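Local coordinates for mialostatin (Ixodes ricinus, PDB 6ZTK), which inhibits cysteine cathepsins of the tick midgut and of the host, restraining the proteolysis of blood proteins in the gut, at residues His48-Ser52 with Glu98-Glu102; Asp62-Leu68 with Lys83-Ser89. All blocks are in the same frame, centred on the assembly; numbering follows the deposited sequence. Where two conformers were deposited one is given.

Contact 1: residues His48-Ser52 with Glu98-Glu102; sequences HYAVS and EYSKE. With SO4 (sulfate ion), chain D.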
ATOM      1  N   HIS A  48      -1.092   0.920  -3.500  1.00 14.15           N
ATOM      2  CA  HIS A  48      -2.231   0.037  -3.839  1.00 15.61           C
ATOM      3  C   HIS A  48      -1.706  -1.393  -4.079  1.00 14.63           C
ATOM      4  O   HIS A  48      -2.350  -2.347  -3.632  1.00 14.88           O
ATOM      5  CB  HIS A  48      -2.992   0.573  -5.038  1.00 15.62           C
ATOM      6  CG  HIS A  48      -3.949   1.659  -4.669  1.00 18.05           C
ATOM      7  ND1 HIS A  48      -5.148   1.399  -4.009  1.00 17.33           N
ATOM      8  CD2 HIS A  48      -3.891   3.002  -4.848  1.00 17.64           C
ATOM      9  CE1 HIS A  48      -5.737   2.573  -3.737  1.00 18.03           C
ATOM     10  NE2 HIS A  48      -4.986   3.565  -4.216  1.00 17.90           N
ATOM     11  N   TYR A  49      -0.554  -1.516  -4.731  1.00 13.86           N
ATOM     12  CA  TYR A  49       0.029  -2.860  -4.890  1.00 14.37           C
ATOM     13  C   TYR A  49       0.215  -3.503  -3.507  1.00 14.84           C
ATOM     14  O   TYR A  49      -0.160  -4.638  -3.253  1.00 13.86           O
ATOM     15  CB  TYR A  49       1.308  -2.878  -5.705  1.00 15.00           C
ATOM     16  CG  TYR A  49       1.896  -4.243  -5.704  1.00 16.05           C
ATOM     17  CD1 TYR A  49       1.310  -5.292  -6.404  1.00 18.36           C
ATOM     18  CD2 TYR A  49       3.047  -4.509  -4.973  1.00 18.96           C
ATOM     19  CE1 TYR A  49       1.865  -6.579  -6.364  1.00 20.53           C
ATOM     20  CE2 TYR A  49       3.603  -5.771  -4.962  1.00 19.88           C
ATOM     21  CZ  TYR A  49       2.980  -6.808  -5.596  1.00 22.35           C
ATOM     22  OH  TYR A  49       3.570  -8.071  -5.542  1.00 24.25           O
ATOM     23  N   ALA A  50       0.815  -2.758  -2.566  1.00 13.41           N
ATOM     24  CA  ALA A  50       1.116  -3.304  -1.247  1.00 13.56           C
ATOM     25  C   ALA A  50      -0.166  -3.792  -0.597  1.00 13.94           C
ATOM     26  O   ALA A  50      -0.234  -4.867  -0.038  1.00 13.90           O
ATOM     27  CB  ALA A  50       1.803  -2.246  -0.405  1.00 13.24           C
ATOM     28  N   VAL A  51      -1.227  -2.963  -0.571  1.00 12.48           N
ATOM     29  CA  VAL A  51      -2.496  -3.368   0.135  0.50 13.45           C
ATOM     30  C   VAL A  51      -3.104  -4.592  -0.547  1.00 13.74           C
ATOM     31  O   VAL A  51      -3.685  -5.417   0.169  1.00 15.11           O
ATOM     32  CB  VAL A  51      -3.590  -2.273   0.256  0.50 13.54           C
ATOM     33  CG1 VAL A  51      -3.072  -1.070   0.993  0.50 12.74           C
ATOM     34  CG2 VAL A  51      -4.307  -1.888  -1.015  0.50 14.68           C
ATOM     35  N   SER A  52      -2.880  -4.735  -1.834  1.00 13.50           N
ATOM     36  CA  SER A  52      -3.473  -5.883  -2.593  1.00 15.97           C
ATOM     37  C   SER A  52      -2.858  -7.197  -2.108  1.00 16.43           C
ATOM     38  O   SER A  52      -3.461  -8.256  -2.394  1.00 17.35           O
ATOM     39  CB  SER A  52      -3.293  -5.730  -4.041  1.00 16.14           C
ATOM     40  OG  SER A  52      -2.033  -6.074  -4.543  1.00 16.01           O
ATOM     41  N   GLU A  98     -10.145  -9.588  -8.565  1.00 26.11           N
ATOM     42  CA  GLU A  98      -8.815  -8.945  -8.657  1.00 27.03           C
ATOM     43  C   GLU A  98      -8.883  -7.594  -7.929  1.00 23.76           C
ATOM     44  O   GLU A  98      -9.791  -6.785  -8.255  1.00 23.58           O
ATOM     45  CB  GLU A  98      -8.519  -8.789 -10.153  1.00 34.10           C
ATOM     46  CG  GLU A  98      -7.143  -8.276 -10.505  1.00 40.83           C
ATOM     47  CD  GLU A  98      -6.978  -7.937 -11.990  1.00 47.61           C
ATOM     48  OE1 GLU A  98      -7.805  -8.395 -12.828  1.00 52.38           O
ATOM     49  OE2 GLU A  98      -6.033  -7.192 -12.317  1.00 52.80           O
ATOM     50  N   TYR A  99      -7.933  -7.285  -7.022  1.00 19.66           N
ATOM     51  CA  TYR A  99      -7.904  -5.953  -6.369  1.00 18.63           C
ATOM     52  C   TYR A  99      -7.613  -4.920  -7.455  1.00 19.60           C
ATOM     53  O   TYR A  99      -6.664  -5.112  -8.247  1.00 19.57           O
ATOM     54  CB  TYR A  99      -6.835  -5.873  -5.267  1.00 16.87           C
ATOM     55  CG  TYR A  99      -6.731  -4.504  -4.634  1.00 15.37           C
ATOM     56  CD1 TYR A  99      -5.980  -3.504  -5.238  1.00 14.93           C
ATOM     57  CD2 TYR A  99      -7.441  -4.196  -3.488  1.00 15.11           C
ATOM     58  CE1 TYR A  99      -5.940  -2.216  -4.730  1.00 15.61           C
ATOM     59  CE2 TYR A  99      -7.436  -2.906  -2.987  1.00 15.36           C
ATOM     60  CZ  TYR A  99      -6.695  -1.923  -3.609  1.00 15.20           C
ATOM     61  OH  TYR A  99      -6.653  -0.659  -3.098  1.00 17.78           O
ATOM     62  N   SER A 100      -8.323  -3.799  -7.409  1.00 19.46           N
ATOM     63  CA  SER A 100      -7.956  -2.533  -8.089  1.00 19.07           C
ATOM     64  C   SER A 100      -8.467  -1.356  -7.268  1.00 17.96           C
ATOM     65  O   SER A 100      -9.428  -1.507  -6.481  1.00 19.87           O
ATOM     66  CB  SER A 100      -8.509  -2.501  -9.517  1.00 22.15           C
ATOM     67  OG  SER A 100      -9.907  -2.246  -9.490  1.00 22.75           O
ATOM     68  N   LYS A 101      -7.761  -0.205  -7.367  1.00 20.35           N
ATOM     69  CA  LYS A 101      -8.160   1.058  -6.727  1.00 20.53           C
ATOM     70  C   LYS A 101      -9.603   1.401  -7.168  1.00 17.75           C
ATOM     71  O   LYS A 101     -10.406   1.789  -6.323  1.00 19.31           O
ATOM     72  CB  LYS A 101      -7.208   2.191  -7.158  1.00 24.04           C
ATOM     73  CG  LYS A 101      -7.695   3.598  -6.804  1.00 31.40           C
ATOM     74  CD  LYS A 101      -6.714   4.685  -7.179  1.00 35.53           C
ATOM     75  CE  LYS A 101      -7.263   6.087  -7.000  1.00 41.11           C
ATOM     76  NZ  LYS A 101      -6.486   7.076  -7.791  1.00 46.67           N
ATOM     77  N   GLU A 102      -9.854   1.297  -8.432  1.00 22.14           N
ATOM     78  CA  GLU A 102     -11.210   1.696  -8.957  0.50 23.72           C
ATOM     79  C   GLU A 102     -12.351   0.838  -8.340  1.00 22.34           C
ATOM     80  O   GLU A 102     -13.432   1.348  -7.853  1.00 21.75           O
ATOM     81  CB  GLU A 102     -11.206   1.517 -10.475  0.50 25.26           C
ATOM     82  CG  GLU A 102     -10.009   2.157 -11.143  0.50 28.16           C
ATOM     83  CD  GLU A 102      -9.010   1.159 -11.718  0.50 31.35           C
ATOM     84  OE1 GLU A 102      -8.062   0.720 -11.011  0.50 28.76           O
ATOM     85  OE2 GLU A 102      -9.214   0.781 -12.895  0.50 29.26           O
TER
HETATM   86  S   SO4 D 502      -4.787   6.954  -4.068  1.00107.04           S
HETATM   87  O1  SO4 D 502      -5.450   5.909  -3.321  1.00 90.21           O
HETATM   88  O2  SO4 D 502      -3.706   7.522  -3.286  1.00 94.98           O
HETATM   89  O3  SO4 D 502      -5.758   7.977  -4.358  1.00108.80           O
HETATM   90  O4  SO4 D 502      -4.257   6.433  -5.313  1.00 69.13           O
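This is the flank of the cystatin fold, where the C-terminal part of helix 41-52 meets the long loop between strands 78-92 and 113-122. In the m rotamer the His48 ring reaches the loop, and ND1 shares a hydrogen bond of 2.7 Å with Tyr99 OH, which also hydrogen-bonds Thr63 of strand 60-74. The two rings meet rim to rim, with neither over the other's face. Tyr99, t, lays its ring along the helix from Ser52 to His48, so that Ser52 CA lies over one face and Ser52 CB comes 3.7 Å from Tyr99 CD1. Val51 brings CG2 to 3.5 Å from Tyr99 CZ. The p rotamer of Ser52 turns OG back into the helix, where it donates to Tyr49 O at 2.7 Å. Lys101 lays CB over the His48 ring in a CH-pi contact, then runs out all-trans, so NZ reaches a sulfate, probably from the crystallisation liquor, through a weak hydrogen bond. His48 NE2 holds the same ion more firmly, donating to sulfate O1 at 2.6 Å.

Contact 2: residues Asp62-Leu68 with Lys83-Ser89; sequences DTVLELL and KFTTTQS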
ATOM      1  N   ASP A  62      -8.235  -4.278   2.393  1.00 15.16           N
ATOM      2  CA  ASP A  62      -8.090  -2.825   2.658  1.00 15.03           C
ATOM      3  C   ASP A  62      -7.915  -2.073   1.355  1.00 14.88           C
ATOM      4  O   ASP A  62      -7.494  -2.629   0.301  1.00 17.12           O
ATOM      5  CB  ASP A  62      -6.930  -2.579   3.618  1.00 16.70           C
ATOM      6  CG  ASP A  62      -7.281  -3.058   4.982  1.00 21.34           C
ATOM      7  OD1 ASP A  62      -8.488  -2.949   5.393  1.00 19.80           O
ATOM      8  OD2 ASP A  62      -6.320  -3.652   5.596  1.00 27.20           O
ATOM      9  N   THR A  63      -8.057  -0.734   1.421  1.00 13.99           N
ATOM     10  CA  THR A  63      -7.635   0.140   0.353  1.00 14.32           C
ATOM     11  C   THR A  63      -6.928   1.361   0.941  1.00 13.41           C
ATOM     12  O   THR A  63      -6.995   1.542   2.162  1.00 15.54           O
ATOM     13  CB  THR A  63      -8.798   0.516  -0.592  1.00 15.02           C
ATOM     14  OG1 THR A  63      -8.263   1.139  -1.747  1.00 17.36           O
ATOM     15  CG2 THR A  63      -9.822   1.431   0.050  1.00 16.91           C
ATOM     16  N   VAL A  64      -6.194   2.036   0.104  1.00 14.39           N
ATOM     17  CA  VAL A  64      -5.394   3.241   0.483  1.00 14.23           C
ATOM     18  C   VAL A  64      -6.299   4.464   0.519  1.00 14.60           C
ATOM     19  O   VAL A  64      -7.000   4.742  -0.523  1.00 17.37           O
ATOM     20  CB  VAL A  64      -4.233   3.474  -0.468  1.00 15.59           C
ATOM     21  CG1 VAL A  64      -3.399   4.643   0.014  1.00 16.13           C
ATOM     22  CG2 VAL A  64      -3.340   2.255  -0.616  1.00 15.72           C
ATOM     23  N   LEU A  65      -6.247   5.201   1.628  1.00 14.69           N
ATOM     24  CA  LEU A  65      -6.876   6.563   1.659  1.00 15.23           C
ATOM     25  C   LEU A  65      -5.886   7.638   1.261  1.00 16.77           C
ATOM     26  O   LEU A  65      -6.157   8.417   0.309  1.00 19.25           O
ATOM     27  CB  LEU A  65      -7.430   6.837   3.042  1.00 15.97           C
ATOM     28  CG  LEU A  65      -8.659   6.065   3.455  1.00 16.54           C
ATOM     29  CD1 LEU A  65      -8.994   6.312   4.913  1.00 18.64           C
ATOM     30  CD2 LEU A  65      -9.860   6.437   2.555  1.00 18.12           C
ATOM     31  N   GLU A  66      -4.713   7.682   1.870  1.00 14.75           N
ATOM     32  CA  GLU A  66      -3.738   8.735   1.577  1.00 14.61           C
ATOM     33  C   GLU A  66      -2.316   8.164   1.680  1.00 13.96           C
ATOM     34  O   GLU A  66      -2.016   7.507   2.698  1.00 14.76           O
ATOM     35  CB  GLU A  66      -3.909   9.873   2.573  1.00 16.70           C
ATOM     36  CG  GLU A  66      -3.020  11.045   2.329  1.00 21.66           C
ATOM     37  CD  GLU A  66      -3.280  12.225   3.262  1.00 24.92           C
ATOM     38  OE1 GLU A  66      -4.100  12.086   4.198  1.00 26.68           O
ATOM     39  OE2 GLU A  66      -2.566  13.246   3.113  1.00 29.18           O
ATOM     40  N   LEU A  67      -1.496   8.493   0.694  1.00 14.68           N
ATOM     41  CA  LEU A  67      -0.037   8.249   0.798  1.00 13.64           C
ATOM     42  C   LEU A  67       0.546   9.422   1.550  1.00 14.34           C
ATOM     43  O   LEU A  67       0.463  10.599   1.072  1.00 15.84           O
ATOM     44  CB  LEU A  67       0.547   8.046  -0.591  1.00 15.27           C
ATOM     45  CG  LEU A  67       2.039   7.772  -0.649  1.00 15.22           C
ATOM     46  CD1 LEU A  67       2.426   6.508   0.115  1.00 15.11           C
ATOM     47  CD2 LEU A  67       2.489   7.643  -2.089  1.00 16.12           C
ATOM     48  N   LEU A  68       1.147   9.147   2.676  1.00 13.83           N
ATOM     49  CA  LEU A  68       1.702  10.192   3.561  1.00 14.09           C
ATOM     50  C   LEU A  68       3.148  10.480   3.265  1.00 13.70           C
ATOM     51  O   LEU A  68       3.567  11.644   3.396  1.00 15.55           O
ATOM     52  CB  LEU A  68       1.554   9.774   5.008  1.00 13.82           C
ATOM     53  CG  LEU A  68       0.137   9.535   5.506  1.00 16.07           C
ATOM     54  CD1 LEU A  68       0.171   8.952   6.889  1.00 17.60           C
ATOM     55  CD2 LEU A  68      -0.680  10.833   5.515  1.00 17.80           C
ATOM     56  N   LYS A  83       4.499   5.081   3.551  1.00 11.75           N
ATOM     57  CA  LYS A  83       3.640   5.226   4.736  1.00 12.58           C
ATOM     58  C   LYS A  83       2.294   5.781   4.312  1.00 11.36           C
ATOM     59  O   LYS A  83       2.302   6.768   3.602  1.00 13.40           O
ATOM     60  CB  LYS A  83       4.269   6.160   5.764  1.00 14.07           C
ATOM     61  CG  LYS A  83       3.435   6.296   7.029  1.00 15.36           C
ATOM     62  CD  LYS A  83       4.054   7.365   7.951  1.00 17.93           C
ATOM     63  CE  LYS A  83       3.210   7.566   9.191  1.00 23.48           C
ATOM     64  NZ  LYS A  83       3.800   8.642  10.040  1.00 27.70           N
ATOM     65  N   PHE A  84       1.229   5.067   4.602  1.00 12.59           N
ATOM     66  CA  PHE A  84      -0.084   5.433   4.062  1.00 12.19           C
ATOM     67  C   PHE A  84      -1.181   5.009   4.995  1.00 11.38           C
ATOM     68  O   PHE A  84      -1.043   4.055   5.766  1.00 12.81           O
ATOM     69  CB  PHE A  84      -0.240   4.792   2.672  1.00 12.81           C
ATOM     70  CG  PHE A  84       0.048   3.324   2.610  1.00 13.35           C
ATOM     71  CD1 PHE A  84      -0.929   2.356   2.824  1.00 14.34           C
ATOM     72  CD2 PHE A  84       1.333   2.939   2.361  1.00 14.42           C
ATOM     73  CE1 PHE A  84      -0.636   1.002   2.814  1.00 15.19           C
ATOM     74  CE2 PHE A  84       1.646   1.596   2.369  1.00 15.39           C
ATOM     75  CZ  PHE A  84       0.662   0.629   2.588  1.00 15.01           C
ATOM     76  N   THR A  85      -2.307   5.701   4.945  1.00 12.14           N
ATOM     77  CA  THR A  85      -3.493   5.302   5.708  1.00 12.10           C
ATOM     78  C   THR A  85      -4.360   4.335   4.898  1.00 13.06           C
ATOM     79  O   THR A  85      -4.382   4.456   3.652  1.00 13.35           O
ATOM     80  CB  THR A  85      -4.311   6.540   6.149  1.00 13.06           C
ATOM     81  OG1 THR A  85      -4.608   7.290   4.975  1.00 13.87           O
ATOM     82  CG2 THR A  85      -3.530   7.348   7.138  1.00 12.75           C
ATOM     83  N   THR A  86      -5.036   3.432   5.558  1.00 13.12           N
ATOM     84  CA  THR A  86      -5.923   2.443   4.942  1.00 13.08           C
ATOM     85  C   THR A  86      -7.298   2.459   5.629  1.00 15.24           C
ATOM     86  O   THR A  86      -7.424   2.915   6.791  1.00 15.79           O
ATOM     87  CB  THR A  86      -5.348   1.014   4.924  1.00 13.61           C
ATOM     88  OG1 THR A  86      -5.246   0.501   6.251  1.00 15.80           O
ATOM     89  CG2 THR A  86      -4.002   1.005   4.233  1.00 15.08           C
ATOM     90  N   THR A  87      -8.256   1.831   4.986  1.00 14.58           N
ATOM     91  CA  THR A  87      -9.590   1.553   5.548  1.00 16.05           C
ATOM     92  C   THR A  87     -10.134   0.338   4.799  1.00 16.74           C
ATOM     93  O   THR A  87      -9.589   0.020   3.734  1.00 16.64           O
ATOM     94  CB  THR A  87     -10.472   2.803   5.383  1.00 17.84           C
ATOM     95  OG1 THR A  87     -11.570   2.711   6.312  1.00 17.48           O
ATOM     96  CG2 THR A  87     -10.875   3.050   3.972  1.00 16.22           C
ATOM     97  N   GLN A  88     -11.150  -0.291   5.372  1.00 15.56           N
ATOM     98  CA  GLN A  88     -11.759  -1.482   4.756  1.00 17.41           C
ATOM     99  C   GLN A  88     -12.327  -1.088   3.398  1.00 17.23           C
ATOM    100  O   GLN A  88     -13.047  -0.044   3.294  1.00 17.30           O
ATOM    101  CB  GLN A  88     -12.826  -2.041   5.687  1.00 17.97           C
ATOM    102  CG  GLN A  88     -13.397  -3.377   5.251  1.00 23.00           C
ATOM    103  CD  GLN A  88     -14.395  -3.874   6.278  1.00 25.76           C
ATOM    104  OE1 GLN A  88     -14.004  -4.339   7.365  1.00 33.40           O
ATOM    105  NE2 GLN A  88     -15.660  -3.756   5.946  1.00 30.30           N
ATOM    106  N   SER A  89     -12.059  -1.882   2.355  1.00 17.16           N
ATOM    107  CA  SER A  89     -12.679  -1.678   1.028  1.00 16.59           C
ATOM    108  C   SER A  89     -13.970  -2.501   0.967  1.00 17.41           C
ATOM    109  O   SER A  89     -14.250  -3.288   1.860  1.00 17.75           O
ATOM    110  CB  SER A  89     -11.808  -2.060  -0.147  1.00 18.96           C
ATOM    111  OG  SER A  89     -11.856  -3.478  -0.386  1.00 15.81           O
TER
HETATM  112  O   HOH W   1      -4.077  -2.149   6.085  1.00 18.03           O
HETATM  113  O   HOH W   2      -5.449   9.854   5.677  1.00 18.65           O
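Leu65 leans across the neighbouring strand, its CG 3.8 Å from Thr87 CG2 and its CB 3.5 Å from Thr85 OG1. It sits at a corner of strand 60-74, a bulge-like break after the Val64-Thr86 pair, in the hairpin with strand 78-92 whose loop, as in other cystatins, probably enters the protease cleft. Hydrogen bonding carries on past the corner: Leu65 N donates to Thr85 O and Thr85 N to Glu66 O, both at 2.9 Å. Before it, Thr63 and Thr87 form a hydrogen-bonded antiparallel pair; after it, Leu68 N donates to Lys83 O at 2.8 Å. Val64, Leu67, Phe84 and Thr86 share one face, with Val64 CG1 and Leu67 CD1 each 4.1 Å from Phe84 CB; helix 41-52 packs here through Val51 and Phe43. Asp62 OD2, salt-bridged to Arg58, also joins Thr86 OG1 through a water, and a second water links Glu66 OE1 to Thr85 OG1. The hairpin is thus held chiefly by backbone hydrogen bonds, with side chains adding apolar packing and water bridges.

In the fold
Contact 1 is a surface contact that joins helix 41-52 to a loop, whereas contact 2 is partly buried and pairs two strands of the antiparallel sheet that the helix packs against. Their chemistry follows: side-chain polar and ring contacts in contact 1, where a sulfate probably from the crystallisation liquor also binds, mostly backbone hydrogen bonds and apolar packing in contact 2. Along the chain, contact 2 is nested within the loop that contact 1 closes, and their centres are about 10 Å apart. They meet at Tyr99 OH, which probably hydrogen-bonds Thr63 OG1 at 2.8 Å. Val51 belongs to both settings, touching Tyr99 in the loop as well as Val64, Phe84 and Thr86 on the sheet.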